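Local coordinates for protein lectin CEL-I, N-acetyl-D-galactosamine-specific C-type (Cucumaria echinata, PDB 4WQQ) that binds sugars in a calcium-dependent manner, naturally preferring N-acetylgalactosamine, and in this engineered form holds mannose, at residues 60-65 and 113-118; 16-21 and 64-69; 45-50 and 135-140. The protein carries 3 engineered substitutions. All blocks are in the same frame, centred on the assembly; numbering follows the deposited sequence.

Contact 1 of 3, residues 60-65 and 113-118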
loop_
_atom_site.group_PDB
_atom_site.type_symbol
_atom_site.label_atom_id
_atom_site.label_comp_id
_atom_site.label_asym_id
_atom_site.label_seq_id
_atom_site.Cartn_x
_atom_site.Cartn_y
_atom_site.Cartn_z
ATOM N N ASN A 60 13.915 -0.223 17.784
ATOM C CA ASN A 60 13.410 0.919 18.529
ATOM C C ASN A 60 11.864 0.974 18.496
ATOM O O ASN A 60 11.197 1.311 19.493
ATOM C CB ASN A 60 14.071 2.212 18.018
ATOM C CG ASN A 60 15.612 2.217 18.311
ATOM O OD1 ASN A 60 16.049 1.784 19.392
ATOM N ND2 ASN A 60 16.417 2.666 17.343
ATOM N N TYR A 61 11.286 0.537 17.378
ATOM C CA TYR A 61 9.838 0.522 17.266
ATOM C C TYR A 61 9.233 -0.497 18.239
ATOM O O TYR A 61 8.332 -0.196 19.047
ATOM C CB TYR A 61 9.492 0.241 15.794
ATOM C CG TYR A 61 8.029 -0.065 15.443
ATOM C CD1 TYR A 61 6.985 0.446 16.180
ATOM C CD2 TYR A 61 7.725 -0.893 14.361
ATOM C CE1 TYR A 61 5.672 0.171 15.860
ATOM C CE2 TYR A 61 6.399 -1.175 14.002
ATOM C CZ TYR A 61 5.370 -0.674 14.777
ATOM O OH TYR A 61 4.037 -0.890 14.508
ATOM N N TRP A 62 9.777 -1.710 18.212
ATOM C CA TRP A 62 9.394 -2.751 19.106
ATOM C C TRP A 62 9.467 -2.307 20.594
ATOM O O TRP A 62 8.496 -2.405 21.345
ATOM C CB TRP A 62 10.276 -3.983 18.849
ATOM C CG TRP A 62 10.197 -5.022 19.910
ATOM C CD1 TRP A 62 9.087 -5.402 20.623
ATOM C CD2 TRP A 62 11.242 -5.915 20.306
ATOM N NE1 TRP A 62 9.382 -6.419 21.435
ATOM C CE2 TRP A 62 10.698 -6.754 21.290
ATOM C CE3 TRP A 62 12.611 -6.056 19.961
ATOM C CZ2 TRP A 62 11.445 -7.727 21.937
ATOM C CZ3 TRP A 62 13.349 -6.982 20.612
ATOM C CH2 TRP A 62 12.742 -7.861 21.566
ATOM N N ARG A 63 10.658 -1.809 20.981
ATOM C CA ARG A 63 10.930 -1.511 22.384
ATOM C C ARG A 63 10.235 -0.250 22.863
ATOM O O ARG A 63 10.025 -0.100 24.082
ATOM C CB ARG A 63 12.427 -1.498 22.610
ATOM C CG ARG A 63 13.136 -2.798 22.243
ATOM C CD ARG A 63 12.514 -4.006 22.911
ATOM N NE ARG A 63 12.638 -3.934 24.358
ATOM C CZ ARG A 63 12.056 -4.747 25.226
ATOM N NH1 ARG A 63 11.238 -5.697 24.839
ATOM N NH2 ARG A 63 12.290 -4.609 26.496
ATOM N N GLY A 64 9.710 0.540 21.924
ATOM C CA GLY A 64 8.813 1.658 22.299
ATOM C C GLY A 64 7.425 1.234 22.687
ATOM O O GLY A 64 6.712 1.908 23.460
ATOM N N ILE A 65 6.997 0.065 22.197
ATOM C CA ILE A 65 5.728 -0.452 22.570
ATOM C C ILE A 65 5.787 -1.527 23.656
ATOM O O ILE A 65 4.886 -1.623 24.516
ATOM C CB ILE A 65 5.048 -0.973 21.284
ATOM C CG1 ILE A 65 4.766 0.276 20.420
ATOM C CG2 ILE A 65 3.714 -1.642 21.616
ATOM C CD1 ILE A 65 4.587 -0.061 18.987
ATOM N N GLY A 113 14.740 -17.449 13.689
ATOM C CA GLY A 113 15.435 -16.242 14.110
ATOM C C GLY A 113 14.587 -15.214 14.856
ATOM O O GLY A 113 13.387 -15.125 14.638
ATOM N N GLN A 114 15.195 -14.492 15.803
ATOM C CA GLN A 114 14.505 -13.520 16.610
ATOM C C GLN A 114 15.520 -12.461 17.115
ATOM O O GLN A 114 16.696 -12.778 17.303
ATOM C CB GLN A 114 13.791 -14.201 17.822
ATOM C CG GLN A 114 14.741 -14.959 18.743
ATOM C CD GLN A 114 14.120 -15.742 19.887
ATOM O OE1 GLN A 114 14.872 -16.145 20.741
ATOM N NE2 GLN A 114 12.815 -16.029 19.886
ATOM N N PHE A 115 15.062 -11.244 17.333
ATOM C CA PHE A 115 15.842 -10.267 18.142
ATOM C C PHE A 115 15.772 -10.612 19.632
ATOM O O PHE A 115 14.707 -10.927 20.190
ATOM C CB PHE A 115 15.236 -8.853 18.027
ATOM C CG PHE A 115 15.410 -8.147 16.698
ATOM C CD1 PHE A 115 15.894 -8.747 15.558
ATOM C CD2 PHE A 115 15.046 -6.820 16.620
ATOM C CE1 PHE A 115 15.995 -8.053 14.379
ATOM C CE2 PHE A 115 15.211 -6.098 15.462
ATOM C CZ PHE A 115 15.668 -6.701 14.338
ATOM N N ARG A 116 16.889 -10.468 20.312
ATOM C CA ARG A 116 16.912 -10.217 21.754
ATOM C C ARG A 116 16.493 -8.776 22.081
ATOM O O ARG A 116 16.565 -7.905 21.232
ATOM C CB ARG A 116 18.365 -10.438 22.277
ATOM C CG ARG A 116 18.802 -11.812 21.909
ATOM C CD ARG A 116 19.812 -12.415 22.809
ATOM N NE ARG A 116 19.183 -13.587 23.405
ATOM C CZ ARG A 116 19.701 -14.829 23.430
ATOM N NH1 ARG A 116 20.932 -15.147 22.893
ATOM N NH2 ARG A 116 18.971 -15.766 24.005
ATOM N N HIS A 117 16.052 -8.560 23.311
ATOM C CA HIS A 117 15.651 -7.221 23.726
ATOM C C HIS A 117 16.885 -6.396 24.138
ATOM O O HIS A 117 16.739 -5.204 24.415
ATOM C CB HIS A 117 14.619 -7.202 24.867
ATOM C CG HIS A 117 15.119 -7.630 26.211
ATOM N ND1 HIS A 117 15.314 -8.955 26.564
ATOM C CD2 HIS A 117 15.453 -6.897 27.317
ATOM C CE1 HIS A 117 15.679 -9.009 27.842
ATOM N NE2 HIS A 117 15.781 -7.778 28.306
ATOM N N THR A 118 18.044 -7.024 24.115
ATOM C CA THR A 118 19.312 -6.369 24.557
ATOM C C THR A 118 20.232 -6.154 23.363
ATOM O O THR A 118 20.001 -6.685 22.246
ATOM C CB THR A 118 19.993 -7.244 25.584
ATOM O OG1 THR A 118 20.179 -8.554 25.047
ATOM C CG2 THR A 118 19.232 -7.288 26.801
HETATM O O HOH W 1 15.041 -2.697 25.444
#

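Contact 2 of 3, residues 16-21 and 64-69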
loop_
_atom_site.group_PDB
_atom_site.type_symbol
_atom_site.label_atom_id
_atom_site.label_comp_id
_atom_site.label_asym_id
_atom_site.label_seq_id
_atom_site.Cartn_x
_atom_site.Cartn_y
_atom_site.Cartn_z
ATOM N N TYR A 16 5.711 -1.234 8.329
ATOM C CA TYR A 16 5.981 -2.151 9.431
ATOM C C TYR A 16 4.821 -2.134 10.439
ATOM O O TYR A 16 4.152 -1.098 10.673
ATOM C CB TYR A 16 7.333 -1.807 10.160
ATOM C CG TYR A 16 8.525 -1.823 9.250
ATOM C CD1 TYR A 16 8.817 -0.729 8.470
ATOM C CD2 TYR A 16 9.369 -2.883 9.198
ATOM C CE1 TYR A 16 9.895 -0.742 7.609
ATOM C CE2 TYR A 16 10.486 -2.904 8.363
ATOM C CZ TYR A 16 10.737 -1.831 7.560
ATOM O OH TYR A 16 11.824 -1.762 6.686
ATOM N N ARG A 17 4.543 -3.280 11.075
ATOM C CA ARG A 17 3.564 -3.373 12.109
ATOM C C ARG A 17 3.981 -4.373 13.173
ATOM O O ARG A 17 4.237 -5.538 12.881
ATOM C CB ARG A 17 2.197 -3.748 11.573
ATOM C CG ARG A 17 1.075 -3.682 12.603
ATOM C CD ARG A 17 -0.269 -3.650 11.903
ATOM N NE ARG A 17 -1.350 -3.763 12.859
ATOM C CZ ARG A 17 -2.629 -3.900 12.545
ATOM N NH1 ARG A 17 -3.006 -3.949 11.275
ATOM N NH2 ARG A 17 -3.522 -4.024 13.538
ATOM N N PHE A 18 4.047 -3.886 14.406
ATOM C CA PHE A 18 4.325 -4.704 15.528
ATOM C C PHE A 18 3.079 -5.230 16.213
ATOM O O PHE A 18 2.118 -4.479 16.436
ATOM C CB PHE A 18 5.139 -3.877 16.539
ATOM C CG PHE A 18 5.356 -4.587 17.843
ATOM C CD1 PHE A 18 6.089 -5.762 17.868
ATOM C CD2 PHE A 18 4.761 -4.125 19.037
ATOM C CE1 PHE A 18 6.276 -6.477 19.025
ATOM C CE2 PHE A 18 4.965 -4.833 20.214
ATOM C CZ PHE A 18 5.676 -6.011 20.227
ATOM N N PHE A 19 3.098 -6.541 16.479
ATOM C CA PHE A 19 2.085 -7.253 17.188
ATOM C C PHE A 19 2.584 -7.738 18.529
ATOM O O PHE A 19 3.417 -8.606 18.670
ATOM C CB PHE A 19 1.584 -8.427 16.370
ATOM C CG PHE A 19 0.826 -7.996 15.153
ATOM C CD1 PHE A 19 -0.520 -7.703 15.219
ATOM C CD2 PHE A 19 1.492 -7.813 13.957
ATOM C CE1 PHE A 19 -1.227 -7.277 14.092
ATOM C CE2 PHE A 19 0.789 -7.369 12.861
ATOM C CZ PHE A 19 -0.560 -7.107 12.930
ATOM N N ASN A 20 2.002 -7.148 19.562
ATOM C CA ASN A 20 2.443 -7.370 20.943
ATOM C C ASN A 20 1.720 -8.562 21.551
ATOM O O ASN A 20 1.022 -8.459 22.537
ATOM C CB ASN A 20 2.243 -6.106 21.741
ATOM C CG ASN A 20 3.018 -6.117 23.039
ATOM O OD1 ASN A 20 3.874 -6.933 23.266
ATOM N ND2 ASN A 20 2.741 -5.156 23.873
ATOM N N THR A 21 1.928 -9.705 20.907
ATOM C CA THR A 21 1.270 -10.969 21.228
ATOM C C THR A 21 2.287 -12.032 21.152
ATOM O O THR A 21 2.999 -12.209 20.122
ATOM C CB THR A 21 0.115 -11.241 20.211
ATOM O OG1 THR A 21 -0.928 -10.254 20.384
ATOM C CG2 THR A 21 -0.505 -12.626 20.384
ATOM N N GLY A 64 9.710 0.540 21.924
ATOM C CA GLY A 64 8.813 1.658 22.299
ATOM C C GLY A 64 7.425 1.234 22.687
ATOM O O GLY A 64 6.712 1.908 23.460
ATOM N N ILE A 65 6.997 0.065 22.197
ATOM C CA ILE A 65 5.728 -0.452 22.570
ATOM C C ILE A 65 5.787 -1.527 23.656
ATOM O O ILE A 65 4.886 -1.623 24.516
ATOM C CB ILE A 65 5.048 -0.973 21.284
ATOM C CG1 ILE A 65 4.766 0.276 20.420
ATOM C CG2 ILE A 65 3.714 -1.642 21.616
ATOM C CD1 ILE A 65 4.587 -0.061 18.987
ATOM N N ASP A 66 6.784 -2.393 23.580
ATOM C CA ASP A 66 6.913 -3.544 24.464
ATOM C C ASP A 66 8.136 -3.359 25.363
ATOM O O ASP A 66 9.300 -3.344 24.915
ATOM C CB ASP A 66 7.054 -4.802 23.596
ATOM C CG ASP A 66 7.268 -6.081 24.385
ATOM O OD1 ASP A 66 7.005 -6.156 25.628
ATOM O OD2 ASP A 66 7.672 -7.100 23.735
ATOM N N SER A 67 7.869 -3.196 26.654
ATOM C CA SER A 67 8.962 -3.092 27.593
ATOM C C SER A 67 9.335 -4.398 28.268
ATOM O O SER A 67 10.205 -4.414 29.141
ATOM C CB SER A 67 8.610 -2.020 28.643
ATOM O OG SER A 67 7.499 -2.416 29.379
ATOM N N GLN A 68 8.705 -5.515 27.886
ATOM C CA GLN A 68 8.923 -6.753 28.615
ATOM C C GLN A 68 10.224 -7.416 28.150
ATOM O O GLN A 68 10.575 -7.285 27.004
ATOM C CB GLN A 68 7.756 -7.717 28.440
ATOM C CG GLN A 68 6.417 -7.246 28.951
ATOM C CD GLN A 68 5.321 -8.218 28.612
ATOM O OE1 GLN A 68 5.377 -8.937 27.573
ATOM N NE2 GLN A 68 4.273 -8.253 29.477
ATOM N N ALA A 69 10.908 -8.139 29.031
ATOM C CA ALA A 69 12.093 -8.923 28.632
ATOM C C ALA A 69 11.581 -10.108 27.752
ATOM O O ALA A 69 10.571 -10.701 28.026
ATOM C CB ALA A 69 12.853 -9.419 29.809
HETATM O O HOH W 2 4.404 -5.504 26.526
#

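Contact 3 of 3, residues 45-50 and 135-140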
loop_
_atom_site.group_PDB
_atom_site.type_symbol
_atom_site.label_atom_id
_atom_site.label_comp_id
_atom_site.label_asym_id
_atom_site.label_seq_id
_atom_site.Cartn_x
_atom_site.Cartn_y
_atom_site.Cartn_z
ATOM N N ASP A 45 4.794 -10.050 5.393
ATOM C CA ASP A 45 5.596 -11.200 5.840
ATOM C C ASP A 45 6.290 -10.821 7.132
ATOM O O ASP A 45 6.221 -9.633 7.603
ATOM C CB ASP A 45 6.555 -11.576 4.731
ATOM C CG ASP A 45 6.906 -13.032 4.699
ATOM O OD1 ASP A 45 7.051 -13.662 5.795
ATOM O OD2 ASP A 45 7.182 -13.548 3.588
ATOM N N LEU A 46 6.869 -11.772 7.803
ATOM C CA LEU A 46 7.760 -11.436 8.908
ATOM C C LEU A 46 8.872 -10.484 8.415
ATOM O O LEU A 46 9.303 -10.585 7.302
ATOM C CB LEU A 46 8.383 -12.705 9.495
ATOM C CG LEU A 46 7.453 -13.460 10.469
ATOM C CD1 LEU A 46 7.958 -14.855 10.722
ATOM C CD2 LEU A 46 7.197 -12.726 11.780
ATOM N N VAL A 47 9.303 -9.581 9.270
ATOM C CA VAL A 47 10.312 -8.562 8.911
ATOM C C VAL A 47 11.609 -9.251 8.493
ATOM O O VAL A 47 12.088 -10.227 9.115
ATOM C CB VAL A 47 10.459 -7.570 10.102
ATOM C CG1 VAL A 47 11.015 -8.284 11.321
ATOM C CG2 VAL A 47 11.312 -6.387 9.722
ATOM N N SER A 48 12.191 -8.744 7.409
ATOM C CA SER A 48 13.569 -9.039 7.030
ATOM C C SER A 48 14.395 -7.793 7.274
ATOM O O SER A 48 13.835 -6.715 7.223
ATOM C CB SER A 48 13.632 -9.471 5.595
ATOM O OG SER A 48 13.162 -8.455 4.716
ATOM N N VAL A 49 15.707 -7.944 7.494
ATOM C CA VAL A 49 16.583 -6.814 8.006
ATOM C C VAL A 49 17.792 -6.736 7.083
ATOM O O VAL A 49 18.516 -7.714 6.916
ATOM C CB VAL A 49 16.981 -7.016 9.469
ATOM C CG1 VAL A 49 17.760 -5.800 10.011
ATOM C CG2 VAL A 49 15.717 -7.169 10.313
ATOM N N HIS A 50 17.939 -5.577 6.453
ATOM C CA HIS A 50 19.015 -5.450 5.443
ATOM C C HIS A 50 20.077 -4.403 5.691
ATOM O O HIS A 50 20.910 -4.236 4.805
ATOM C CB HIS A 50 18.410 -5.310 4.064
ATOM C CG HIS A 50 17.632 -6.506 3.678
ATOM N ND1 HIS A 50 18.205 -7.656 3.199
ATOM C CD2 HIS A 50 16.296 -6.751 3.764
ATOM C CE1 HIS A 50 17.252 -8.547 2.968
ATOM N NE2 HIS A 50 16.086 -8.028 3.323
ATOM N N MET A 135 6.849 -8.966 14.368
ATOM C CA MET A 135 6.750 -7.773 13.558
ATOM C C MET A 135 6.553 -8.181 12.084
ATOM O O MET A 135 7.305 -9.016 11.546
ATOM C CB MET A 135 8.096 -7.098 13.675
ATOM C CG MET A 135 8.368 -5.927 12.789
ATOM S SD MET A 135 7.912 -4.386 13.535
ATOM C CE MET A 135 8.760 -4.264 15.174
ATOM N N CYS A 136 5.626 -7.515 11.427
ATOM C CA CYS A 136 5.417 -7.720 10.013
ATOM C C CYS A 136 5.921 -6.542 9.188
ATOM O O CYS A 136 6.117 -5.436 9.719
ATOM C CB CYS A 136 3.944 -7.918 9.706
ATOM S SG CYS A 136 3.124 -9.158 10.771
ATOM N N LYS A 137 6.121 -6.801 7.918
ATOM C CA LYS A 137 6.698 -5.799 6.989
ATOM C C LYS A 137 5.947 -5.983 5.713
ATOM O O LYS A 137 5.755 -7.110 5.278
ATOM C CB LYS A 137 8.176 -6.103 6.811
ATOM C CG LYS A 137 8.968 -5.334 5.798
ATOM C CD LYS A 137 10.474 -5.733 5.894
ATOM C CE LYS A 137 11.227 -5.253 4.664
ATOM N NZ LYS A 137 12.689 -5.481 4.718
ATOM N N LEU A 138 5.600 -4.859 5.068
ATOM C CA LEU A 138 5.132 -4.857 3.704
ATOM C C LEU A 138 6.226 -4.642 2.688
ATOM O O LEU A 138 7.059 -3.748 2.851
ATOM C CB LEU A 138 4.101 -3.778 3.542
ATOM C CG LEU A 138 2.901 -3.889 4.470
ATOM C CD1 LEU A 138 1.941 -2.834 4.059
ATOM C CD2 LEU A 138 2.176 -5.249 4.526
ATOM N N THR A 139 6.171 -5.447 1.624
ATOM C CA THR A 139 7.070 -5.297 0.483
ATOM C C THR A 139 6.183 -5.105 -0.774
ATOM O O THR A 139 5.307 -5.909 -1.079
ATOM C CB THR A 139 8.015 -6.524 0.318
ATOM O OG1 THR A 139 8.806 -6.653 1.506
ATOM C CG2 THR A 139 8.964 -6.374 -0.874
ATOM N N PHE A 140 6.459 -4.032 -1.518
ATOM C CA PHE A 140 5.745 -3.716 -2.746
ATOM C C PHE A 140 6.457 -4.307 -3.887
ATOM O O PHE A 140 7.414 -3.756 -4.399
ATOM C CB PHE A 140 5.546 -2.244 -2.845
ATOM C CG PHE A 140 4.906 -1.698 -1.598
ATOM C CD1 PHE A 140 3.560 -1.830 -1.382
ATOM C CD2 PHE A 140 5.665 -1.072 -0.634
ATOM C CE1 PHE A 140 3.001 -1.349 -0.209
ATOM C CE2 PHE A 140 5.114 -0.631 0.552
ATOM C CZ PHE A 140 3.783 -0.752 0.777
#

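Contact 1 of 3, residues 60-65 and 113-118
Trp-62 reaches out from helix 52-65 to strand 112-116 and the residues that follow, where it meets Phe-115, Arg-116 and His-117; this is a helix-on-sheet contact of the C-type lectin fold. The indole has its CG anti to the backbone N (chi1 167°), and its six-membered ring leads. Trp-62 CZ3 lies 3.7 Å from CB of Phe-115, the two aromatic side chains running past each other in opposite directions, with CE3 of the indole near the plane of the Phe-115 ring at its edge. The same Trp-62 CZ3 stands 3.4 Å from the carbonyl O of Arg-116, which sits at the indole's edge. Trp-62 CH2 comes within 3.7 Å of CA of His-117. A large flat ring suits this place because it reaches from the helix to the strand, while its NE1 is satisfied by Asp-66 OD2. Arg-63 bends at chi2 and chi3 and lays its CD over the centre of one indole face. The guanidinium in turn carries CB of His-117 over the centre of one of its own faces, 3.6 Å from Arg-63 CZ, and is turned 43° from the imidazole plane; NH1 is held by Gln-68 O. Beyond the contact, the Arg-116 guanidinium makes a weak hydrogen bond to the bound mannose. A water completes the junction, accepting from Arg-63 NE at 2.9 Å and donating to His-117 O at 3.2 Å.

Contact 2 of 3, residues 16-21 and 64-69
CG lies anti to the backbone N in both Phe-18 (chi1 173°) and Asp-66 (chi1 177°), which sets each CG toward the other segment where strand 14-23 meets the turn just beyond helix 52-65 in this C-type lectin fold. Ile-65 contributes its CG2 branch, which meets the edge of the ring near its plane, 3.7 Å from CE2 of Phe-18. CZ of Phe-18 lies 3.8 Å from CB of Asp-66, and the two side chains cross at about a right angle. Phenylalanine suits this buried position on the strand because it also packs on Trp-62; branched isoleucine fills in beside it toward the surface. The polar half belongs to Asn-20 and Asp-66. OD1 of Asn-20 is 3.7 Å from CG of Asp-66, a non-bonded approach of two acceptor groups, amide and carboxylate planes 44° apart, that Lys-133 probably eases, since its NZ bonds Asn-20 OD1 and forms a salt bridge with Asp-66 OD2. Asp-66 OD1 closes an Asx turn, accepting from Gln-68 N at 2.9 Å from above the carboxylate plane. Asp-66 OD1 also accepts from a water at 2.8 Å, and the water accepts from Asn-20 ND2 at 3.2 Å.

Contact 3 of 3, residues 45-50 and 135-140
Asp-45 and Lys-137 form an antiparallel hydrogen-bonded pair that joins strand 42-46 to strand 132-140 in the central sheet of the C-type lectin fold. This is the tight part. Lys-137 N donates to Asp-45 O over 2.9 Å, and Asp-45 N returns a bond to Lys-137 O at 3.1 Å. Next along, Val-47 N reaches Met-135 O at 3.1 Å. Between these ties, Asp-45 O also takes a CA-H contact from Cys-136, whose sulfur is fixed to Cys-32 by a disulfide. Val-47 sets its CB 3.8 Å from CG of Met-135, a compact branched side chain against a flexible one, both packed on Val-58 of helix 52-65.

Past Val-47 the chain leaves the strand pairing, and the link passes to a side chain. Lysine suits this place because its methylenes cross Val-47 at about a right angle, with CD reaching the backbone of Ser-48, while its charge reaches the carboxylate of Glu-54, with which NZ makes a salt bridge. The contact thins at partly exposed His-50, whose ring edge meets this amine, CD2 of His-50 lying 3.9 Å from NZ of Lys-137; His-50 NE2 is bonded to Ser-91. At the far end of the strand, Phe-140 packs on Cys-4 of the second subunit. The extended Lys-137 chain ends with NZ 3.0 Å from both OG and O of Ser-48, the carbonyl being met from above its plane, and OG is bonded to Asp-89 as well.

How the contacts relate
Contact 3 is the core of the set, a strand pairing with backbone bonds and a buried lysine; contacts 1 and 2 lie nearer the surface, where side chains and single waters do the bridging. Contacts 1 and 2 share the end of helix 52-65 and touch directly: Tyr-61 OH bonds Phe-18 N, and His-117 packs against Ala-69. All three reach one sheet. Strands 14-23 and 132-140 are neighbours in it, so contact 2 joins contact 3 through Arg-17 O and Cys-136 N. Met-135 of contact 3 packs against Tyr-61 and Trp-62, tying the sheet to the helix. Contact 1 alone of the three includes a sugar-pocket residue, Arg-116.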